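Long-range contacts in AclR protein (PDB 2GEY), which is a putative hydroxylase that probably acts in the biosynthesis of aromatic polyketide antibiotics in Streptomyces galilaeus: residues 8-13 / 105-110; 82-87 / 96-101. One frame throughout, in Å; residues are numbered along the deposited sequence.

In the fold
Both contacts use strand 98-110, one near each of its ends, and their centres lie about 25 Å apart. In contact 1 the far end of this strand (105-110) meets the N-terminal helix 3-18, whereas in contact 2 its first residues and the loop just before them (96-101) pair with the end of strand 74-84 and the loop that follows (82-87). Along the chain the order is 8-13, 82-87, 96-101, 105-110, which nests contact 2 inside the loop closed by contact 1. One thus joins two adjacent strands of the mixed sheet and the other lays a helix against that sheet; both belong to the alpha+beta barrel of the SnoaL-like family (NTF2 clan).

Contact 1 of 2, residues 8-13 / 105-110; sequences ALCLEM and EELRFV. With GOL (glycerol), chain F.
Helix 8-13 runs over strand 105-110 with their axes 10.9 Å apart and their directions at 127°, and the closest backbone approach pairs Cys10 with Leu107, whose CA atoms lie 8.3 Å apart. Cys10 sits at the centre of the contact. Its SG is anti to the carbonyl carbon (chi1 -69°), which brings it to Phe109 CZ at 3.6 Å. The sulfur lies near the plane of the Phe109 ring, 82° off the ring normal and 4.7 Å from the centroid, an edge-on sulfur-aromatic contact rather than one over the face. In the Leu107 conformer described here (a second is modelled), CD1 touches the same sulfur at 3.6 Å, filling in beside the ring. Leu9 approaches Phe109 obliquely through its CB, one residue before Cys10 on the helix. One turn beyond Leu9, Met13 meets this conformer of Leu107 tip to tip, Met13 SD standing 4.0 Å from Leu107 CD1. The Met13 chain is bent at chi3, and its CE lies against a glycerol that is probably from the crystallisation liquor. The glycerol also touches Leu107 CD1, again in this conformer, and gives a weak hydrogen bond from O2 to the backbone O of Cys10; from O3 it reaches Glu105 OE1, at a distance too short to be trusted in detail. The Glu105 carboxylate is also weakly hydrogen-bonded to His117. Glu106, on the other face of the strand, forms salt bridges with Arg74 and with Arg78 of the second subunit. The glycerol lies between helix and sheet, on the side where relatives commonly have their ligand pocket. A helix packed across a curved sheet is characteristic of the NTF2-like alpha+beta barrel.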
ATOM      1  N   ALA A   8       4.829  14.196  16.447  1.00 24.72           N
ATOM      2  CA  ALA A   8       6.230  14.496  16.765  1.00 24.88           C
ATOM      3  C   ALA A   8       6.967  13.255  17.248  1.00 25.01           C
ATOM      4  O   ALA A   8       8.106  13.007  16.843  1.00 25.36           O
ATOM      5  CB  ALA A   8       6.319  15.615  17.798  1.00 25.00           C
ATOM      6  N   LEU A   9       6.332  12.454  18.107  1.00 24.76           N
ATOM      7  CA  LEU A   9       6.977  11.226  18.588  1.00 24.84           C
ATOM      8  C   LEU A   9       7.216  10.250  17.436  1.00 24.49           C
ATOM      9  O   LEU A   9       8.283   9.647  17.328  1.00 24.30           O
ATOM     10  CB  LEU A   9       6.151  10.566  19.690  1.00 24.82           C
ATOM     11  CG  LEU A   9       6.174  11.324  21.026  1.00 25.78           C
ATOM     12  CD1 LEU A   9       5.065  10.837  21.939  1.00 27.84           C
ATOM     13  CD2 LEU A   9       7.551  11.201  21.693  1.00 25.82           C
ATOM     14  N   CYS A  10       6.239  10.116  16.548  1.00 24.72           N
ATOM     15  CA  CYS A  10       6.416   9.256  15.363  1.00 25.06           C
ATOM     16  C   CYS A  10       7.573   9.729  14.481  1.00 25.18           C
ATOM     17  O   CYS A  10       8.335   8.925  13.944  1.00 25.11           O
ATOM     18  CB  CYS A  10       5.121   9.188  14.551  1.00 24.83           C
ATOM     19  SG  CYS A  10       3.825   8.277  15.410  1.00 27.30           S
ATOM     20  N   LEU A  11       7.721  11.032  14.344  1.00 25.16           N
ATOM     21  CA  LEU A  11       8.819  11.562  13.545  1.00 25.24           C
ATOM     22  C   LEU A  11      10.168  11.365  14.230  1.00 25.51           C
ATOM     23  O   LEU A  11      11.200  11.287  13.566  1.00 25.14           O
ATOM     24  CB  LEU A  11       8.557  13.021  13.187  1.00 25.07           C
ATOM     25  CG  LEU A  11       7.349  13.223  12.259  1.00 25.50           C
ATOM     26  CD1 LEU A  11       7.118  14.689  12.019  1.00 27.88           C
ATOM     27  CD2 LEU A  11       7.546  12.507  10.919  1.00 26.80           C
ATOM     28  N   GLU A  12      10.162  11.232  15.554  1.00 26.03           N
ATOM     29  CA  GLU A  12      11.382  10.856  16.270  1.00 26.14           C
ATOM     30  C   GLU A  12      11.777   9.415  15.996  1.00 25.87           C
ATOM     31  O   GLU A  12      12.969   9.092  15.913  1.00 26.14           O
ATOM     32  CB  GLU A  12      11.246  11.119  17.776  1.00 27.15           C
ATOM     33  CG  GLU A  12      11.252  12.603  18.120  1.00 29.50           C
ATOM     34  CD  GLU A  12      12.408  13.338  17.492  1.00 36.70           C
ATOM     35  OE1 GLU A  12      13.554  13.170  17.968  1.00 41.40           O
ATOM     36  OE2 GLU A  12      12.176  14.067  16.496  1.00 41.96           O
ATOM     37  N   MET A  13      10.779   8.550  15.864  1.00 25.56           N
ATOM     38  CA  MET A  13      11.007   7.176  15.460  1.00 25.89           C
ATOM     39  C   MET A  13      11.558   7.108  14.026  1.00 24.81           C
ATOM     40  O   MET A  13      12.497   6.369  13.764  1.00 24.33           O
ATOM     41  CB  MET A  13       9.721   6.365  15.625  1.00 25.82           C
ATOM     42  CG  MET A  13       9.280   6.276  17.066  1.00 27.64           C
ATOM     43  SD  MET A  13       7.667   5.487  17.249  1.00 31.40           S
ATOM     44  CE  MET A  13       8.138   3.780  17.295  1.00 33.06           C
ATOM     45  N   GLU A 105       2.736   3.041   7.816  1.00 25.85           N
ATOM     46  CA  GLU A 105       2.757   2.561   9.187  1.00 26.68           C
ATOM     47  C   GLU A 105       1.664   3.270   9.954  1.00 26.11           C
ATOM     48  O   GLU A 105       1.526   4.482   9.840  1.00 25.89           O
ATOM     49  CB  GLU A 105       4.102   2.861   9.843  1.00 27.08           C
ATOM     50  CG  GLU A 105       5.232   2.051   9.233  1.00 30.60           C
ATOM     51  CD  GLU A 105       6.528   2.163   9.985  1.00 32.16           C
ATOM     52  OE1 GLU A 105       7.338   3.052   9.621  1.00 39.92           O
ATOM     53  OE2 GLU A 105       6.756   1.353  10.922  1.00 39.27           O
ATOM     54  N   GLU A 106       0.907   2.515  10.742  1.00 25.51           N
ATOM     55  CA  GLU A 106      -0.128   3.080  11.586  1.00 25.55           C
ATOM     56  C   GLU A 106       0.196   2.687  13.015  1.00 25.08           C
ATOM     57  O   GLU A 106       0.500   1.526  13.285  1.00 24.33           O
ATOM     58  CB  GLU A 106      -1.510   2.586  11.154  1.00 25.68           C
ATOM     59  CG  GLU A 106      -2.671   3.210  11.912  1.00 25.69           C
ATOM     60  CD  GLU A 106      -4.026   2.688  11.472  1.00 27.23           C
ATOM     61  OE1 GLU A 106      -4.118   1.998  10.424  1.00 29.12           O
ATOM     62  OE2 GLU A 106      -5.017   2.985  12.174  1.00 30.40           O
ATOM     63  N   LEU A 107       0.116   3.658  13.921  1.00 24.81           N
ATOM     64  CA  LEU A 107       0.485   3.463  15.320  0.50 24.99           C
ATOM     65  C   LEU A 107      -0.617   3.977  16.233  1.00 24.95           C
ATOM     66  O   LEU A 107      -1.198   5.028  15.969  1.00 24.66           O
ATOM     67  CB  LEU A 107       1.782   4.213  15.640  0.50 25.07           C
ATOM     68  CG  LEU A 107       3.061   3.833  14.887  0.50 25.21           C
ATOM     69  CD1 LEU A 107       4.211   4.671  15.407  0.50 26.55           C
ATOM     70  CD2 LEU A 107       3.382   2.354  15.016  0.50 26.71           C
ATOM     71  N   ARG A 108      -0.904   3.233  17.297  1.00 24.91           N
ATOM     72  CA  ARG A 108      -1.839   3.678  18.327  1.00 25.18           C
ATOM     73  C   ARG A 108      -1.067   3.837  19.634  1.00 25.08           C
ATOM     74  O   ARG A 108      -0.286   2.952  20.011  1.00 24.40           O
ATOM     75  CB  ARG A 108      -3.005   2.695  18.508  1.00 25.10           C
ATOM     76  CG  ARG A 108      -4.081   3.234  19.453  1.00 25.83           C
ATOM     77  CD  ARG A 108      -5.311   2.374  19.474  1.00 27.26           C
ATOM     78  NE  ARG A 108      -5.116   1.167  20.262  1.00 29.09           N
ATOM     79  CZ  ARG A 108      -5.234   1.092  21.588  1.00 30.55           C
ATOM     80  NH1 ARG A 108      -5.505   2.164  22.328  1.00 31.42           N
ATOM     81  NH2 ARG A 108      -5.058  -0.076  22.186  1.00 30.98           N
ATOM     82  N   PHE A 109      -1.305   4.957  20.320  1.00 25.14           N
ATOM     83  CA  PHE A 109      -0.578   5.323  21.536  1.00 25.60           C
ATOM     84  C   PHE A 109      -1.439   5.211  22.779  1.00 25.87           C
ATOM     85  O   PHE A 109      -2.628   5.517  22.743  1.00 25.27           O
ATOM     86  CB  PHE A 109      -0.100   6.776  21.454  1.00 25.51           C
ATOM     87  CG  PHE A 109       1.058   6.983  20.521  1.00 25.11           C
ATOM     88  CD1 PHE A 109       0.851   7.045  19.149  1.00 25.31           C
ATOM     89  CD2 PHE A 109       2.354   7.113  21.018  1.00 25.35           C
ATOM     90  CE1 PHE A 109       1.918   7.220  18.279  1.00 26.52           C
ATOM     91  CE2 PHE A 109       3.423   7.303  20.157  1.00 25.60           C
ATOM     92  CZ  PHE A 109       3.200   7.349  18.784  1.00 25.96           C
ATOM     93  N   VAL A 110      -0.813   4.793  23.877  1.00 26.15           N
ATOM     94  CA  VAL A 110      -1.377   4.928  25.220  1.00 27.17           C
ATOM     95  C   VAL A 110      -0.259   5.431  26.128  1.00 27.61           C
ATOM     96  O   VAL A 110       0.829   4.855  26.152  1.00 27.26           O
ATOM     97  CB  VAL A 110      -1.919   3.589  25.792  1.00 27.12           C
ATOM     98  CG1 VAL A 110      -2.422   3.802  27.215  1.00 28.24           C
ATOM     99  CG2 VAL A 110      -3.024   3.027  24.913  1.00 27.60           C
TER
HETATM  100  C1  GOL F2001       7.434   3.843  13.614  1.00 43.03           C
HETATM  101  O1  GOL F2001       8.684   3.189  13.721  1.00 43.82           O
HETATM  102  C2  GOL F2001       7.388   4.864  12.478  1.00 43.05           C
HETATM  103  O2  GOL F2001       6.909   6.115  12.942  1.00 42.49           O
HETATM  104  C3  GOL F2001       8.757   5.038  11.833  1.00 42.54           C
HETATM  105  O3  GOL F2001       9.002   3.988  10.931  1.00 42.25           O

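Contact 2 of 2, residues 82-87 / 96-101; sequences TATHQG and GQRVSW
Strands 82-84 and 98-101 run antiparallel, Ala83 and Val99 forming the hydrogen-bonded pair between them. Ala83 N gives to Val99 O at 3.1 Å, and Val99 N returns a bond to Ala83 O. Beyond the strand ends the pairing goes on: His85 N donates to Gln97 O at 2.9 Å and Gly96 N to His85 O, the latter more bent, at 144°. This is antiparallel pairing of two strands adjacent in sequence, near the loop end of a long-looped beta hairpin of the NTF2-like barrel, and Gly96, with positive phi (85°), takes a backbone conformation that suits glycine. On the side of Thr82, Thr84 and Arg98, the arginine chain folds back at chi2 and chi3, crossing the strand. Its NH1 donates to Thr84 OG1 at 3.2 Å, nearly straight and in the guanidinium plane, while Ala83 N lies over one face. Thr84 OG1 is also hydrogen-bonded to Asp60, whose carboxylate forms a long, weak ion pair with Arg98. NH2 gives to a water 2.9 Å away, in the same plane, and that water bonds Thr82 OG1 as well. On the opposite side Ala83 CB meets Val99 CG2 at 4.2 Å, and Val99 packs on Leu126 of helix 124-129.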
ATOM      1  N   THR A  82      14.506   4.499   0.614  1.00 24.11           N
ATOM      2  CA  THR A  82      15.547   4.355  -0.403  1.00 24.37           C
ATOM      3  C   THR A  82      16.831   3.890   0.256  1.00 24.17           C
ATOM      4  O   THR A  82      17.117   4.256   1.391  1.00 23.24           O
ATOM      5  CB  THR A  82      15.793   5.657  -1.179  1.00 24.67           C
ATOM      6  OG1 THR A  82      16.137   6.713  -0.279  1.00 26.06           O
ATOM      7  CG2 THR A  82      14.547   6.053  -1.958  1.00 25.27           C
ATOM      8  N   ALA A  83      17.598   3.074  -0.456  1.00 24.49           N
ATOM      9  CA  ALA A  83      18.814   2.509   0.095  1.00 25.14           C
ATOM     10  C   ALA A  83      19.679   1.916  -1.001  1.00 25.51           C
ATOM     11  O   ALA A  83      19.284   1.878  -2.167  1.00 25.04           O
ATOM     12  CB  ALA A  83      18.467   1.427   1.104  1.00 25.05           C
ATOM     13  N   THR A  84      20.852   1.440  -0.597  1.00 26.25           N
ATOM     14  CA  THR A  84      21.706   0.637  -1.464  1.00 26.84           C
ATOM     15  C   THR A  84      21.693  -0.796  -0.935  1.00 26.93           C
ATOM     16  O   THR A  84      21.713  -1.015   0.280  1.00 26.21           O
ATOM     17  CB  THR A  84      23.151   1.166  -1.469  1.00 27.09           C
ATOM     18  OG1 THR A  84      23.131   2.591  -1.592  1.00 30.61           O
ATOM     19  CG2 THR A  84      23.911   0.600  -2.628  1.00 27.80           C
ATOM     20  N   HIS A  85      21.673  -1.765  -1.845  1.00 27.07           N
ATOM     21  CA  HIS A  85      21.664  -3.173  -1.466  1.00 27.52           C
ATOM     22  C   HIS A  85      23.101  -3.633  -1.213  1.00 27.79           C
ATOM     23  O   HIS A  85      23.832  -3.971  -2.151  1.00 27.44           O
ATOM     24  CB  HIS A  85      20.983  -4.027  -2.550  1.00 27.48           C
ATOM     25  CG  HIS A  85      20.843  -5.473  -2.180  1.00 27.55           C
ATOM     26  ND1 HIS A  85      20.745  -6.478  -3.119  1.00 27.53           N
ATOM     27  CD2 HIS A  85      20.801  -6.081  -0.971  1.00 28.03           C
ATOM     28  CE1 HIS A  85      20.639  -7.643  -2.502  1.00 27.99           C
ATOM     29  NE2 HIS A  85      20.679  -7.430  -1.199  1.00 27.87           N
ATOM     30  N   GLN A  86      23.489  -3.628   0.063  1.00 28.29           N
ATOM     31  CA  GLN A  86      24.865  -3.911   0.481  1.00 28.93           C
ATOM     32  C   GLN A  86      25.025  -5.247   1.206  1.00 29.21           C
ATOM     33  O   GLN A  86      26.144  -5.757   1.304  1.00 28.86           O
ATOM     34  CB  GLN A  86      25.385  -2.801   1.405  1.00 29.35           C
ATOM     35  CG  GLN A  86      25.359  -1.390   0.824  1.00 31.09           C
ATOM     36  CD  GLN A  86      26.391  -1.143  -0.269  1.00 35.56           C
ATOM     37  OE1 GLN A  86      26.458  -0.045  -0.825  1.00 39.41           O
ATOM     38  NE2 GLN A  86      27.200  -2.148  -0.581  1.00 37.07           N
ATOM     39  N   GLY A  87      23.934  -5.807   1.721  1.00 29.34           N
ATOM     40  CA  GLY A  87      23.976  -7.110   2.397  1.00 30.16           C
ATOM     41  C   GLY A  87      22.963  -8.077   1.816  1.00 30.48           C
ATOM     42  O   GLY A  87      21.985  -7.655   1.207  1.00 30.09           O
ATOM     43  N   GLY A  96      24.857  -3.719  -4.720  1.00 33.38           N
ATOM     44  CA  GLY A  96      25.256  -2.320  -4.617  1.00 33.00           C
ATOM     45  C   GLY A  96      24.287  -1.416  -5.365  1.00 32.53           C
ATOM     46  O   GLY A  96      24.529  -0.215  -5.487  1.00 32.77           O
ATOM     47  N   GLN A  97      23.191  -1.994  -5.858  1.00 31.91           N
ATOM     48  CA  GLN A  97      22.155  -1.253  -6.577  1.00 31.76           C
ATOM     49  C   GLN A  97      21.379  -0.372  -5.621  1.00 30.14           C
ATOM     50  O   GLN A  97      21.124  -0.773  -4.486  1.00 29.66           O
ATOM     51  CB  GLN A  97      21.105  -2.194  -7.177  1.00 31.91           C
ATOM     52  CG  GLN A  97      21.334  -2.697  -8.571  1.00 34.54           C
ATOM     53  CD  GLN A  97      20.015  -3.106  -9.224  1.00 35.03           C
ATOM     54  OE1 GLN A  97      19.637  -2.575 -10.270  1.00 40.05           O
ATOM     55  NE2 GLN A  97      19.288  -4.022  -8.578  1.00 38.84           N
ATOM     56  N   ARG A  98      20.951   0.790  -6.101  1.00 29.13           N
ATOM     57  CA  ARG A  98      19.960   1.574  -5.376  1.00 28.39           C
ATOM     58  C   ARG A  98      18.595   0.902  -5.479  1.00 27.80           C
ATOM     59  O   ARG A  98      18.202   0.423  -6.548  1.00 26.73           O
ATOM     60  CB  ARG A  98      19.873   2.998  -5.920  1.00 28.75           C
ATOM     61  CG  ARG A  98      21.135   3.818  -5.725  1.00 29.28           C
ATOM     62  CD  ARG A  98      21.366   4.158  -4.253  1.00 31.29           C
ATOM     63  NE  ARG A  98      20.407   5.155  -3.791  1.00 31.92           N
ATOM     64  CZ  ARG A  98      20.216   5.507  -2.519  1.00 31.66           C
ATOM     65  NH1 ARG A  98      20.905   4.936  -1.530  1.00 29.71           N
ATOM     66  NH2 ARG A  98      19.318   6.441  -2.243  1.00 31.52           N
ATOM     67  N   VAL A  99      17.869   0.891  -4.367  1.00 26.57           N
ATOM     68  CA  VAL A  99      16.563   0.268  -4.296  1.00 26.38           C
ATOM     69  C   VAL A  99      15.605   1.204  -3.581  1.00 26.06           C
ATOM     70  O   VAL A  99      16.035   2.162  -2.929  1.00 25.23           O
ATOM     71  CB  VAL A  99      16.605  -1.093  -3.560  1.00 26.29           C
ATOM     72  CG1 VAL A  99      17.566  -2.062  -4.264  1.00 26.65           C
ATOM     73  CG2 VAL A  99      16.987  -0.924  -2.082  1.00 26.29           C
ATOM     74  N   SER A 100      14.318   0.908  -3.712  1.00 25.60           N
ATOM     75  CA  SER A 100      13.264   1.652  -3.037  1.00 25.94           C
ATOM     76  C   SER A 100      12.065   0.760  -2.732  1.00 25.94           C
ATOM     77  O   SER A 100      11.835  -0.271  -3.390  1.00 25.68           O
ATOM     78  CB  SER A 100      12.819   2.850  -3.884  1.00 26.34           C
ATOM     79  OG  SER A 100      12.198   2.411  -5.089  1.00 27.87           O
ATOM     80  N   TRP A 101      11.300   1.160  -1.726  1.00 25.14           N
ATOM     81  CA  TRP A 101       9.995   0.584  -1.495  1.00 25.23           C
ATOM     82  C   TRP A 101       9.121   1.584  -0.747  1.00 24.65           C
ATOM     83  O   TRP A 101       9.563   2.693  -0.434  1.00 24.14           O
ATOM     84  CB  TRP A 101      10.086  -0.790  -0.801  1.00 25.53           C
ATOM     85  CG  TRP A 101      10.628  -0.816   0.581  1.00 26.01           C
ATOM     86  CD1 TRP A 101       9.913  -0.792   1.738  1.00 26.66           C
ATOM     87  CD2 TRP A 101      12.003  -0.934   0.961  1.00 26.85           C
ATOM     88  NE1 TRP A 101      10.751  -0.865   2.817  1.00 27.43           N
ATOM     89  CE2 TRP A 101      12.043  -0.960   2.369  1.00 27.25           C
ATOM     90  CE3 TRP A 101      13.203  -1.023   0.247  1.00 26.71           C
ATOM     91  CZ2 TRP A 101      13.239  -1.069   3.082  1.00 27.11           C
ATOM     92  CZ3 TRP A 101      14.386  -1.121   0.948  1.00 26.98           C
ATOM     93  CH2 TRP A 101      14.396  -1.142   2.356  1.00 26.85           C
TER
HETATM   94  O   HOH W   1      18.572   7.513   0.362  1.00 24.18           O